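DUF115 domain-containing protein (Magnetospirillum magneticum AMB-1, PDB 5MU5) is a Maf-family glycosyltransferase that probably transfers sugar to flagellin and is involved in formation of the bacterial flagellum. Local coordinates at residues 321-326 with 367-372; 80-85 with 231-236; 44-49 with 60-65; 114-119 with 207-212. One frame throughout, in Å; residues are numbered along the deposited sequence.

Contact 1: residues 321-326 with 367-372; sequences MLLENG and YFRPAL
The phenol oxygen of Tyr-367 is hydrogen-bonded to Ser-389 OG and also has the CD1 methyl of Leu-323 pressed against it, with CD1 only 3.1 Å from OH, a tight approach. Both segments lie at the carboxyl ends of parallel strands in the central Rossmann-like sheet: 321-326 takes in the last two residues of strand 319-322 and runs on beyond it, and the other segment starts at Tyr-367, the last residue of strand 363-367. Strand 346-350 lies between these two, and the contact spans it through side chains. With CG turned opposite the backbone N (chi1 175°), the leucine branch points at the other segment and CD1 is the methyl that touches it. Leu-323 CD1 arrives at the edge of the Tyr-367 ring, near its plane, 4.5 Å from Tyr-367 CZ. The same CD1 covers one face of the Arg-369 guanidinium, 3.5 Å above its plane and off towards the rim. Arg-369 is stretched straight out from CG to NE (chi2 -179°), crossing the leucine side chain at about a right angle. Were Arg-369 an alanine, the flat lid on this flank of Leu-323 would be gone, and the CD1 methyl would probably be left freer to turn. The backbone N of Arg-369 bonds separately to Asn-351 OD1. Within the guanidinium, Arg-369 CZ and NH1 share the closest approach to Leu-323 CD1, both at 3.6 Å.

Contact 2: residues 80-85 with 231-236; sequences ISAAPL and DAQLIG
The carboxamide of Gln-233, the flat side-chain group of this contact, meets the 80-85 loop through its NE2 end, which stands 3.8 Å from Ala-82 CA. The carbonyl O of Ser-81 is at 4.0 Å from the same NE2, too far for a hydrogen bond. Extended beyond CG (chi2 178°), the Gln-233 chain carries its amide past Ala-82; on the way Gln-233 CG packs on the Ala-82 methyl, 3.8 Å from CB. One residue earlier on the helix, the Ala-232 methyl is met by three carbons of Ile-80, with CD1 the closest at 3.6 Å from CB and both CG1 and CG2 at 4.0 Å. Ile-80 also packs on Phe-228 and Met-229, the preceding turn of the same helix.

The contact thus lays the loop between helices 61-71 and 92-107 against the last turns of helix 219-235, in the N-terminal Maf region. Further along the loop, Pro-84 packs on helix 589-609, while Asp-231 is tied to Arg-196 by a salt bridge. Because mostly methyl and methylene groups do the touching, this junction rests on shape and burial rather than on directional bonds, with the amide of Gln-233 at its more exposed margin.

Contact 3: residues 44-49 with 60-65; sequences DGDLDV and GGRKRI
Asp-46 and Arg-62 cross obliquely, their carboxylate and guanidinium planes 71° apart, so this is no flat two-pronged pairing. Instead a single oxygen, Asp-46 OD1, comes to the edge of the guanidinium near its plane and forms a salt bridge with Arg-62 NH1 at 3.5 Å, a weak hydrogen bond. OD1 is in fact a little nearer the Arg-62 methylene, 3.4 Å from CD, and the other oxygen, Asp-46 OD2, faces the root of the same chain at 3.9 Å from CB. The carboxylate therefore leans along the aliphatic part of the arginine as much as on its charge. Arg-62 has a second acidic partner one turn on, its NE being salt-bridged to Glu-66, which divides the charge between loop and helix.

Asp-44 and Asp-46 lie in the connection between antiparallel strands 38-41 and 47-51, a beta hairpin of the three-stranded N-terminal sheet, and they reach the start of helix 61-71, Asp-44 at its N-cap and Asp-46 in its first turn. Asp-44 has CG anti to its carbonyl carbon (chi1 -54°), which swings the carboxylate towards Gly-60, the N-cap residue. Gly-60 N donates to Asp-44 OD2 at 2.6 Å with an N-H...O angle of 165°, meeting the oxygen almost end-on. The Asp-44 carboxylate would be expected to sit favourably at the positive end of the helix dipole. Asp-48, deeper on the strand, turns its OD2 to Gly-58 N just ahead of the helix.

Contact 4: residues 114-119 with 207-212; sequences QHPEES and VDWTRL
Trp-209 extends from CB towards the 114-119 loop and lays its indole under Pro-116. Trp-209 CG is 3.9 Å from Pro-116 CG, and the ring-junction carbons CD2 and CE2 come closer to that same proline carbon. At this junction Trp-209 CE2 also meets Pro-116 CB at 3.8 Å. On the pyrrole side Trp-209 NE1 donates to Glu-118 O at 3.1 Å, with an N-H...O angle of 138°. The bond is bent, the oxygen lying 29° out of the indole plane, although NE1 itself lies in the carbonyl plane. Over the six-membered ring of Trp-209, Pro-116 CD sits 3.3 Å from the centroid and 6° off the normal, a CH-pi contact squarely on the face. At the far tip Trp-209 CH2 reaches His-115 CB, 4.2 Å away.

Trp-209 is the third residue of a type II beta turn, Val-207 to Thr-210, closed by Thr-210 N bonding to Val-207 O, and it takes the positive phi that this position needs. The turn leads into strand 211-214, the edge strand of a four-stranded parallel sheet of Rossmann-like order, while the 114-119 loop leads into its neighbour, strand 123-127. With a leucine in place of Trp-209, Glu-118 O would be left without its indole donor, and much of the flat surface that Pro-116 rests on would probably be lost, opening a gap there. Arg-79 makes a cation-pi contact with the indole, and Asp-208 beside it pairs with Lys-610 and Arg-611.

Overall arrangement
Contacts 2, 3 and 4 all belong to the N-terminal Maf region; contact 1 is in the MptE-like region. Contacts 2 and 4 are neighbours, their centres 12 Å apart, and contact 4 is nested within the chain loop that contact 2 closes. They join directly: Ile-80 O probably accepts a hydrogen bond from Trp-209 N at 2.8 Å, and Ile-80 N probably donates one to Thr-210 O at 3.1 Å. Contact 3 is peripheral, its centre about 28 Å from that of contact 4 and 58 Å from that of contact 1. Contact 1, about 28 Å from contact 2 between centres, lies at the carboxyl ends of central strands, where Rossmann-like enzymes commonly bind their substrates.

Contact 1: residues 321-326 with 367-372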
loop_
_atom_site.group_PDB
_atom_site.type_symbol
_atom_site.label_atom_id
_atom_site.label_comp_id
_atom_site.label_asym_id
_atom_site.label_seq_id
_atom_site.Cartn_x
_atom_site.Cartn_y
_atom_site.Cartn_z
ATOM N N MET A 321 14.064 20.348 -1.940
ATOM C CA MET A 321 13.459 19.087 -1.518
ATOM C C MET A 321 13.939 17.937 -2.377
ATOM O O MET A 321 14.105 18.082 -3.611
ATOM C CB MET A 321 11.946 19.146 -1.605
ATOM C CG MET A 321 11.310 20.354 -0.964
ATOM S SD MET A 321 11.495 20.464 0.812
ATOM C CE MET A 321 10.879 18.837 1.287
ATOM N N LEU A 322 14.174 16.803 -1.720
ATOM C CA LEU A 322 14.516 15.581 -2.415
ATOM C C LEU A 322 13.800 14.418 -1.743
ATOM O O LEU A 322 13.919 14.242 -0.525
ATOM C CB LEU A 322 16.014 15.350 -2.400
ATOM C CG LEU A 322 16.501 14.219 -3.293
ATOM C CD1 LEU A 322 16.202 14.500 -4.765
ATOM C CD2 LEU A 322 17.996 13.982 -3.077
ATOM N N LEU A 323 13.083 13.627 -2.543
ATOM C CA LEU A 323 12.349 12.451 -2.055
ATOM C C LEU A 323 13.071 11.156 -2.407
ATOM O O LEU A 323 13.290 10.322 -1.550
ATOM C CB LEU A 323 10.949 12.416 -2.666
ATOM C CG LEU A 323 10.047 11.194 -2.382
ATOM C CD1 LEU A 323 9.724 11.106 -0.906
ATOM C CD2 LEU A 323 8.758 11.264 -3.193
ATOM N N GLU A 324 13.438 11.015 -3.675
ATOM C CA GLU A 324 13.973 9.766 -4.201
ATOM C C GLU A 324 15.336 9.353 -3.685
ATOM O O GLU A 324 16.246 10.167 -3.523
ATOM C CB GLU A 324 14.120 9.830 -5.724
ATOM C CG GLU A 324 12.852 9.998 -6.545
ATOM C CD GLU A 324 13.131 9.805 -8.047
ATOM O OE1 GLU A 324 13.460 8.658 -8.451
ATOM O OE2 GLU A 324 13.026 10.790 -8.830
ATOM N N ASN A 325 15.459 8.051 -3.479
ATOM C CA ASN A 325 16.728 7.408 -3.227
ATOM C C ASN A 325 17.422 7.211 -4.586
ATOM O O ASN A 325 16.793 7.305 -5.621
ATOM C CB ASN A 325 16.478 6.036 -2.562
ATOM C CG ASN A 325 17.687 5.112 -2.656
ATOM O OD1 ASN A 325 17.753 4.253 -3.556
ATOM N ND2 ASN A 325 18.674 5.317 -1.768
ATOM N N GLY A 326 18.715 6.932 -4.595
ATOM C CA GLY A 326 19.361 6.563 -5.852
ATOM C C GLY A 326 20.357 7.538 -6.434
ATOM O O GLY A 326 20.300 8.744 -6.209
ATOM N N TYR A 367 13.885 14.004 7.055
ATOM C CA TYR A 367 12.673 13.521 7.696
ATOM C C TYR A 367 12.695 12.004 7.474
ATOM O O TYR A 367 13.408 11.496 6.594
ATOM C CB TYR A 367 11.433 14.172 7.116
ATOM C CG TYR A 367 11.055 13.672 5.751
ATOM C CD1 TYR A 367 11.593 14.222 4.619
ATOM C CD2 TYR A 367 10.158 12.623 5.608
ATOM C CE1 TYR A 367 11.249 13.736 3.357
ATOM C CE2 TYR A 367 9.803 12.143 4.366
ATOM C CZ TYR A 367 10.354 12.696 3.246
ATOM O OH TYR A 367 9.966 12.208 2.019
ATOM N N PHE A 368 11.941 11.286 8.286
ATOM C CA PHE A 368 11.927 9.839 8.208
ATOM C C PHE A 368 10.753 9.339 7.409
ATOM O O PHE A 368 9.594 9.540 7.762
ATOM C CB PHE A 368 12.018 9.223 9.601
ATOM C CG PHE A 368 13.349 9.423 10.190
ATOM C CD1 PHE A 368 13.641 10.591 10.846
ATOM C CD2 PHE A 368 14.357 8.508 9.956
ATOM C CE1 PHE A 368 14.908 10.824 11.317
ATOM C CE2 PHE A 368 15.628 8.716 10.453
ATOM C CZ PHE A 368 15.904 9.881 11.132
ATOM N N ARG A 369 11.081 8.711 6.288
ATOM C CA ARG A 369 10.069 8.196 5.418
ATOM C C ARG A 369 9.528 6.862 5.952
ATOM O O ARG A 369 10.279 5.925 6.135
ATOM C CB ARG A 369 10.606 8.047 4.008
ATOM C CG ARG A 369 9.449 7.973 3.073
ATOM C CD ARG A 369 9.827 7.792 1.639
ATOM N NE ARG A 369 8.581 7.833 0.879
ATOM C CZ ARG A 369 8.502 7.717 -0.433
ATOM N NH1 ARG A 369 9.609 7.565 -1.138
ATOM N NH2 ARG A 369 7.316 7.760 -1.033
ATOM N N PRO A 370 8.217 6.788 6.201
ATOM C CA PRO A 370 7.655 5.607 6.845
ATOM C C PRO A 370 7.564 4.361 5.958
ATOM O O PRO A 370 7.864 4.416 4.768
ATOM C CB PRO A 370 6.258 6.080 7.288
ATOM C CG PRO A 370 5.918 7.216 6.390
ATOM C CD PRO A 370 7.212 7.845 5.974
ATOM N N ALA A 371 7.202 3.234 6.568
ATOM C CA ALA A 371 6.920 1.999 5.826
ATOM C C ALA A 371 8.137 1.413 5.100
ATOM O O ALA A 371 8.029 0.912 3.980
ATOM C CB ALA A 371 5.761 2.230 4.838
ATOM N N LEU A 372 9.290 1.467 5.751
ATOM C CA LEU A 372 10.530 0.946 5.186
ATOM C C LEU A 372 11.354 0.403 6.328
ATOM O O LEU A 372 11.128 0.772 7.467
ATOM C CB LEU A 372 11.324 2.053 4.472
ATOM C CG LEU A 372 10.695 2.712 3.238
ATOM C CD1 LEU A 372 11.445 3.982 2.832
ATOM C CD2 LEU A 372 10.647 1.754 2.064
#

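Contact 2: residues 80-85 with 231-236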
loop_
_atom_site.group_PDB
_atom_site.type_symbol
_atom_site.label_atom_id
_atom_site.label_comp_id
_atom_site.label_asym_id
_atom_site.label_seq_id
_atom_site.Cartn_x
_atom_site.Cartn_y
_atom_site.Cartn_z
ATOM N N ILE A 80 -10.871 -15.580 -9.104
ATOM C CA ILE A 80 -9.769 -14.695 -9.442
ATOM C C ILE A 80 -8.733 -15.579 -10.146
ATOM O O ILE A 80 -8.454 -16.679 -9.681
ATOM C CB ILE A 80 -9.139 -14.073 -8.174
ATOM C CG1 ILE A 80 -10.149 -13.196 -7.416
ATOM C CG2 ILE A 80 -7.897 -13.270 -8.500
ATOM C CD1 ILE A 80 -10.723 -12.035 -8.197
ATOM N N SER A 81 -8.190 -15.109 -11.268
ATOM C CA SER A 81 -7.089 -15.778 -11.985
ATOM C C SER A 81 -5.940 -14.795 -12.182
ATOM O O SER A 81 -5.815 -14.180 -13.254
ATOM C CB SER A 81 -7.535 -16.286 -13.349
ATOM O OG SER A 81 -8.623 -17.178 -13.202
ATOM N N ALA A 82 -5.099 -14.661 -11.152
ATOM C CA ALA A 82 -3.941 -13.743 -11.186
ATOM C C ALA A 82 -2.622 -14.439 -11.556
ATOM O O ALA A 82 -2.028 -15.104 -10.708
ATOM C CB ALA A 82 -3.795 -13.039 -9.836
ATOM N N ALA A 83 -2.160 -14.273 -12.802
ATOM C CA ALA A 83 -0.854 -14.826 -13.224
ATOM C C ALA A 83 0.269 -14.130 -12.426
ATOM O O ALA A 83 0.087 -12.997 -11.982
ATOM C CB ALA A 83 -0.646 -14.663 -14.724
ATOM N N PRO A 84 1.436 -14.790 -12.262
ATOM C CA PRO A 84 2.458 -14.287 -11.325
ATOM C C PRO A 84 3.423 -13.147 -11.747
ATOM O O PRO A 84 4.213 -12.713 -10.903
ATOM C CB PRO A 84 3.272 -15.553 -10.979
ATOM C CG PRO A 84 2.807 -16.623 -11.917
ATOM C CD PRO A 84 1.910 -16.002 -12.947
ATOM N N LEU A 85 3.379 -12.662 -12.993
ATOM C CA LEU A 85 4.269 -11.555 -13.421
ATOM C C LEU A 85 3.530 -10.512 -14.261
ATOM O O LEU A 85 2.684 -9.781 -13.737
ATOM C CB LEU A 85 5.504 -12.081 -14.185
ATOM C CG LEU A 85 6.737 -12.594 -13.398
ATOM C CD1 LEU A 85 6.440 -13.838 -12.557
ATOM C CD2 LEU A 85 7.910 -12.883 -14.336
ATOM N N ASP A 231 -9.721 -5.220 -8.539
ATOM C CA ASP A 231 -8.918 -4.860 -7.353
ATOM C C ASP A 231 -7.992 -5.967 -6.824
ATOM O O ASP A 231 -6.979 -5.674 -6.181
ATOM C CB ASP A 231 -9.833 -4.518 -6.151
ATOM C CG ASP A 231 -10.515 -3.150 -6.247
ATOM O OD1 ASP A 231 -10.165 -2.334 -7.130
ATOM O OD2 ASP A 231 -11.403 -2.898 -5.385
ATOM N N ALA A 232 -8.378 -7.225 -7.034
ATOM C CA ALA A 232 -7.731 -8.356 -6.347
ATOM C C ALA A 232 -6.234 -8.455 -6.583
ATOM O O ALA A 232 -5.482 -8.602 -5.639
ATOM C CB ALA A 232 -8.413 -9.675 -6.708
ATOM N N GLN A 233 -5.826 -8.365 -7.837
ATOM C CA GLN A 233 -4.415 -8.397 -8.206
ATOM C C GLN A 233 -3.519 -7.310 -7.550
ATOM O O GLN A 233 -2.333 -7.539 -7.302
ATOM C CB GLN A 233 -4.314 -8.256 -9.722
ATOM C CG GLN A 233 -4.922 -9.436 -10.478
ATOM C CD GLN A 233 -4.858 -9.247 -11.985
ATOM O OE1 GLN A 233 -4.914 -8.115 -12.504
ATOM N NE2 GLN A 233 -4.739 -10.354 -12.701
ATOM N N LEU A 234 -4.082 -6.141 -7.263
ATOM C CA LEU A 234 -3.302 -5.034 -6.697
ATOM C C LEU A 234 -3.129 -5.099 -5.175
ATOM O O LEU A 234 -2.251 -4.434 -4.629
ATOM C CB LEU A 234 -3.959 -3.695 -7.049
ATOM C CG LEU A 234 -3.919 -3.193 -8.496
ATOM C CD1 LEU A 234 -4.432 -4.240 -9.475
ATOM C CD2 LEU A 234 -4.759 -1.923 -8.597
ATOM N N ILE A 235 -3.970 -5.875 -4.491
ATOM C CA ILE A 235 -3.977 -5.875 -3.023
ATOM C C ILE A 235 -2.674 -6.357 -2.411
ATOM O O ILE A 235 -2.237 -5.817 -1.404
ATOM C CB ILE A 235 -5.135 -6.702 -2.429
ATOM C CG1 ILE A 235 -6.468 -6.051 -2.771
ATOM C CG2 ILE A 235 -5.013 -6.753 -0.908
ATOM C CD1 ILE A 235 -7.683 -6.892 -2.459
ATOM N N GLY A 236 -2.058 -7.360 -3.019
ATOM C CA GLY A 236 -0.809 -7.911 -2.499
ATOM C C GLY A 236 0.461 -7.310 -3.078
ATOM O O GLY A 236 1.488 -7.982 -3.123
#

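Contact 3: residues 44-49 with 60-65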
loop_
_atom_site.group_PDB
_atom_site.type_symbol
_atom_site.label_atom_id
_atom_site.label_comp_id
_atom_site.label_asym_id
_atom_site.label_seq_id
_atom_site.Cartn_x
_atom_site.Cartn_y
_atom_site.Cartn_z
ATOM N N ASP A 44 -42.528 -24.657 -0.851
ATOM C CA ASP A 44 -41.558 -25.748 -0.921
ATOM C C ASP A 44 -41.145 -26.242 0.483
ATOM O O ASP A 44 -40.438 -27.238 0.605
ATOM C CB ASP A 44 -40.291 -25.282 -1.658
ATOM C CG ASP A 44 -40.580 -24.700 -3.040
ATOM O OD1 ASP A 44 -41.555 -25.130 -3.692
ATOM O OD2 ASP A 44 -39.816 -23.809 -3.472
ATOM N N GLY A 45 -41.565 -25.534 1.534
ATOM C CA GLY A 45 -41.189 -25.871 2.913
ATOM C C GLY A 45 -39.820 -25.334 3.329
ATOM O O GLY A 45 -39.324 -25.662 4.401
ATOM N N ASP A 46 -39.209 -24.510 2.476
ATOM C CA ASP A 46 -37.906 -23.911 2.756
ATOM C C ASP A 46 -38.152 -22.602 3.469
ATOM O O ASP A 46 -39.178 -21.936 3.231
ATOM C CB ASP A 46 -37.146 -23.614 1.466
ATOM C CG ASP A 46 -37.055 -24.809 0.554
ATOM O OD1 ASP A 46 -36.650 -25.886 1.043
ATOM O OD2 ASP A 46 -37.384 -24.661 -0.648
ATOM N N LEU A 47 -37.224 -22.226 4.339
ATOM C CA LEU A 47 -37.352 -20.956 5.026
ATOM C C LEU A 47 -37.042 -19.854 4.018
ATOM O O LEU A 47 -36.172 -20.020 3.167
ATOM C CB LEU A 47 -36.429 -20.879 6.242
ATOM C CG LEU A 47 -36.874 -21.708 7.452
ATOM C CD1 LEU A 47 -35.765 -21.719 8.491
ATOM C CD2 LEU A 47 -38.170 -21.168 8.054
ATOM N N ASP A 48 -37.771 -18.744 4.117
ATOM C CA ASP A 48 -37.637 -17.638 3.183
ATOM C C ASP A 48 -37.847 -16.323 3.924
ATOM O O ASP A 48 -38.357 -16.315 5.040
ATOM C CB ASP A 48 -38.658 -17.796 2.043
ATOM C CG ASP A 48 -38.261 -17.043 0.767
ATOM O OD1 ASP A 48 -37.340 -16.196 0.804
ATOM O OD2 ASP A 48 -38.857 -17.307 -0.304
ATOM N N VAL A 49 -37.421 -15.221 3.313
ATOM C CA VAL A 49 -37.592 -13.879 3.876
ATOM C C VAL A 49 -38.604 -13.082 3.056
ATOM O O VAL A 49 -38.387 -12.802 1.878
ATOM C CB VAL A 49 -36.266 -13.119 3.934
ATOM C CG1 VAL A 49 -36.458 -11.763 4.585
ATOM C CG2 VAL A 49 -35.238 -13.924 4.711
ATOM N N GLY A 60 -38.717 -22.504 -5.391
ATOM C CA GLY A 60 -37.535 -23.058 -6.050
ATOM C C GLY A 60 -36.278 -22.185 -5.983
ATOM O O GLY A 60 -35.311 -22.459 -6.675
ATOM N N GLY A 61 -36.284 -21.137 -5.165
ATOM C CA GLY A 61 -35.125 -20.255 -5.046
ATOM C C GLY A 61 -33.953 -20.922 -4.343
ATOM O O GLY A 61 -32.798 -20.746 -4.729
ATOM N N ARG A 62 -34.259 -21.687 -3.300
ATOM C CA ARG A 62 -33.257 -22.431 -2.573
ATOM C C ARG A 62 -32.552 -23.398 -3.509
ATOM O O ARG A 62 -31.328 -23.404 -3.600
ATOM C CB ARG A 62 -33.881 -23.206 -1.414
ATOM C CG ARG A 62 -32.885 -24.114 -0.720
ATOM C CD ARG A 62 -33.481 -24.841 0.461
ATOM N NE ARG A 62 -32.429 -25.470 1.239
ATOM C CZ ARG A 62 -32.589 -25.994 2.444
ATOM N NH1 ARG A 62 -33.781 -25.987 3.041
ATOM N NH2 ARG A 62 -31.544 -26.533 3.057
ATOM N N LYS A 63 -33.327 -24.219 -4.197
ATOM C CA LYS A 63 -32.770 -25.176 -5.138
ATOM C C LYS A 63 -31.903 -24.495 -6.195
ATOM O O LYS A 63 -30.870 -25.019 -6.557
ATOM C CB LYS A 63 -33.897 -25.947 -5.820
ATOM C CG LYS A 63 -33.434 -26.997 -6.812
ATOM C CD LYS A 63 -34.648 -27.661 -7.429
ATOM C CE LYS A 63 -34.267 -28.732 -8.433
ATOM N NZ LYS A 63 -35.498 -29.388 -8.947
ATOM N N ARG A 64 -32.331 -23.338 -6.687
ATOM C CA ARG A 64 -31.586 -22.607 -7.707
ATOM C C ARG A 64 -30.212 -22.165 -7.185
ATOM O O ARG A 64 -29.188 -22.410 -7.822
ATOM C CB ARG A 64 -32.399 -21.398 -8.196
ATOM C CG ARG A 64 -31.698 -20.518 -9.235
ATOM C CD ARG A 64 -32.618 -19.455 -9.849
ATOM N NE ARG A 64 -32.197 -19.118 -11.223
ATOM C CZ ARG A 64 -32.857 -19.416 -12.356
ATOM N NH1 ARG A 64 -34.043 -20.028 -12.345
ATOM N NH2 ARG A 64 -32.338 -19.068 -13.531
ATOM N N ILE A 65 -30.197 -21.545 -6.007
ATOM C CA ILE A 65 -28.960 -21.043 -5.430
ATOM C C ILE A 65 -28.013 -22.198 -5.079
ATOM O O ILE A 65 -26.793 -22.096 -5.280
ATOM C CB ILE A 65 -29.216 -20.101 -4.209
ATOM C CG1 ILE A 65 -28.000 -19.235 -3.934
ATOM C CG2 ILE A 65 -29.545 -20.849 -2.925
ATOM C CD1 ILE A 65 -27.628 -18.336 -5.099
#

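Contact 4: residues 114-119 with 207-212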
loop_
_atom_site.group_PDB
_atom_site.type_symbol
_atom_site.label_atom_id
_atom_site.label_comp_id
_atom_site.label_asym_id
_atom_site.label_seq_id
_atom_site.Cartn_x
_atom_site.Cartn_y
_atom_site.Cartn_z
ATOM N N GLN A 114 -3.552 -24.068 -17.563
ATOM C CA GLN A 114 -3.885 -22.651 -17.512
ATOM C C GLN A 114 -4.704 -22.381 -16.246
ATOM O O GLN A 114 -4.457 -21.435 -15.538
ATOM C CB GLN A 114 -4.699 -22.250 -18.743
ATOM C CG GLN A 114 -4.860 -20.738 -18.886
ATOM C CD GLN A 114 -5.990 -20.314 -19.830
ATOM O OE1 GLN A 114 -6.535 -21.112 -20.593
ATOM N NE2 GLN A 114 -6.343 -19.039 -19.772
ATOM N N HIS A 115 -5.682 -23.233 -15.972
ATOM C CA HIS A 115 -6.566 -23.062 -14.827
ATOM C C HIS A 115 -6.471 -24.301 -13.970
ATOM O O HIS A 115 -6.264 -25.392 -14.488
ATOM C CB HIS A 115 -8.028 -22.856 -15.285
ATOM C CG HIS A 115 -8.236 -21.633 -16.128
ATOM N ND1 HIS A 115 -7.799 -20.381 -15.739
ATOM C CD2 HIS A 115 -8.856 -21.461 -17.323
ATOM C CE1 HIS A 115 -8.123 -19.496 -16.664
ATOM N NE2 HIS A 115 -8.760 -20.126 -17.637
ATOM N N PRO A 116 -6.621 -24.150 -12.650
ATOM C CA PRO A 116 -6.608 -25.368 -11.854
ATOM C C PRO A 116 -7.769 -26.328 -12.205
ATOM O O PRO A 116 -8.868 -25.883 -12.548
ATOM C CB PRO A 116 -6.783 -24.842 -10.423
ATOM C CG PRO A 116 -6.339 -23.432 -10.473
ATOM C CD PRO A 116 -6.783 -22.958 -11.815
ATOM N N GLU A 117 -7.515 -27.626 -12.117
ATOM C CA GLU A 117 -8.571 -28.635 -12.248
ATOM C C GLU A 117 -9.170 -29.016 -10.897
ATOM O O GLU A 117 -10.062 -29.852 -10.828
ATOM C CB GLU A 117 -8.050 -29.890 -12.943
ATOM C CG GLU A 117 -8.276 -29.868 -14.448
ATOM C CD GLU A 117 -7.641 -31.054 -15.165
ATOM O OE1 GLU A 117 -7.171 -32.002 -14.489
ATOM O OE2 GLU A 117 -7.613 -31.038 -16.415
ATOM N N GLU A 118 -8.694 -28.387 -9.834
ATOM C CA GLU A 118 -9.141 -28.677 -8.488
ATOM C C GLU A 118 -9.857 -27.450 -7.894
ATOM O O GLU A 118 -9.543 -26.311 -8.221
ATOM C CB GLU A 118 -7.924 -29.066 -7.625
ATOM C CG GLU A 118 -6.790 -28.021 -7.619
ATOM C CD GLU A 118 -5.630 -28.347 -6.683
ATOM O OE1 GLU A 118 -5.493 -29.521 -6.254
ATOM O OE2 GLU A 118 -4.850 -27.411 -6.372
ATOM N N SER A 119 -10.839 -27.691 -7.040
ATOM C CA SER A 119 -11.454 -26.619 -6.262
ATOM C C SER A 119 -10.483 -26.301 -5.141
ATOM O O SER A 119 -9.748 -27.179 -4.700
ATOM C CB SER A 119 -12.800 -27.044 -5.663
ATOM O OG SER A 119 -13.834 -26.927 -6.615
ATOM N N VAL A 207 -4.376 -14.350 -3.459
ATOM C CA VAL A 207 -5.728 -14.180 -3.970
ATOM C C VAL A 207 -6.033 -15.110 -5.122
ATOM O O VAL A 207 -7.179 -15.233 -5.489
ATOM C CB VAL A 207 -6.030 -12.740 -4.436
ATOM C CG1 VAL A 207 -6.114 -11.829 -3.229
ATOM C CG2 VAL A 207 -5.012 -12.249 -5.471
ATOM N N ASP A 208 -5.021 -15.745 -5.707
ATOM C CA ASP A 208 -5.268 -16.618 -6.849
ATOM C C ASP A 208 -6.313 -17.705 -6.551
ATOM O O ASP A 208 -6.229 -18.399 -5.558
ATOM C CB ASP A 208 -3.986 -17.262 -7.360
ATOM C CG ASP A 208 -4.252 -18.226 -8.496
ATOM O OD1 ASP A 208 -4.656 -17.784 -9.581
ATOM O OD2 ASP A 208 -4.083 -19.441 -8.309
ATOM N N TRP A 209 -7.294 -17.821 -7.438
ATOM C CA TRP A 209 -8.320 -18.862 -7.388
ATOM C C TRP A 209 -9.303 -18.661 -6.245
ATOM O O TRP A 209 -9.971 -19.604 -5.807
ATOM C CB TRP A 209 -7.695 -20.252 -7.374
ATOM C CG TRP A 209 -8.524 -21.333 -8.042
ATOM C CD1 TRP A 209 -8.970 -22.498 -7.477
ATOM C CD2 TRP A 209 -9.000 -21.339 -9.397
ATOM N NE1 TRP A 209 -9.692 -23.225 -8.399
ATOM C CE2 TRP A 209 -9.719 -22.529 -9.585
ATOM C CE3 TRP A 209 -8.865 -20.462 -10.473
ATOM C CZ2 TRP A 209 -10.303 -22.856 -10.802
ATOM C CZ3 TRP A 209 -9.458 -20.792 -11.683
ATOM C CH2 TRP A 209 -10.167 -21.962 -11.832
ATOM N N THR A 210 -9.394 -17.422 -5.773
ATOM C CA THR A 210 -10.414 -17.022 -4.818
ATOM C C THR A 210 -11.801 -17.272 -5.444
ATOM O O THR A 210 -12.085 -16.833 -6.554
ATOM C CB THR A 210 -10.261 -15.517 -4.468
ATOM O OG1 THR A 210 -9.019 -15.300 -3.772
ATOM C CG2 THR A 210 -11.424 -15.002 -3.614
ATOM N N ARG A 211 -12.645 -18.010 -4.735
ATOM C CA ARG A 211 -14.011 -18.245 -5.149
ATOM C C ARG A 211 -14.836 -16.990 -4.907
ATOM O O ARG A 211 -14.812 -16.418 -3.814
ATOM C CB ARG A 211 -14.606 -19.409 -4.342
ATOM C CG ARG A 211 -15.982 -19.884 -4.808
ATOM C CD ARG A 211 -15.912 -20.674 -6.097
ATOM N NE ARG A 211 -17.207 -21.281 -6.429
ATOM C CZ ARG A 211 -17.640 -22.462 -5.984
ATOM N NH1 ARG A 211 -16.896 -23.193 -5.157
ATOM N NH2 ARG A 211 -18.836 -22.907 -6.361
ATOM N N LEU A 212 -15.567 -16.575 -5.935
ATOM C CA LEU A 212 -16.496 -15.463 -5.857
ATOM C C LEU A 212 -17.914 -16.012 -6.022
ATOM O O LEU A 212 -18.132 -16.911 -6.836
ATOM C CB LEU A 212 -16.204 -14.493 -6.978
ATOM C CG LEU A 212 -14.767 -13.977 -7.016
ATOM C CD1 LEU A 212 -14.557 -13.172 -8.280
ATOM C CD2 LEU A 212 -14.493 -13.142 -5.781
#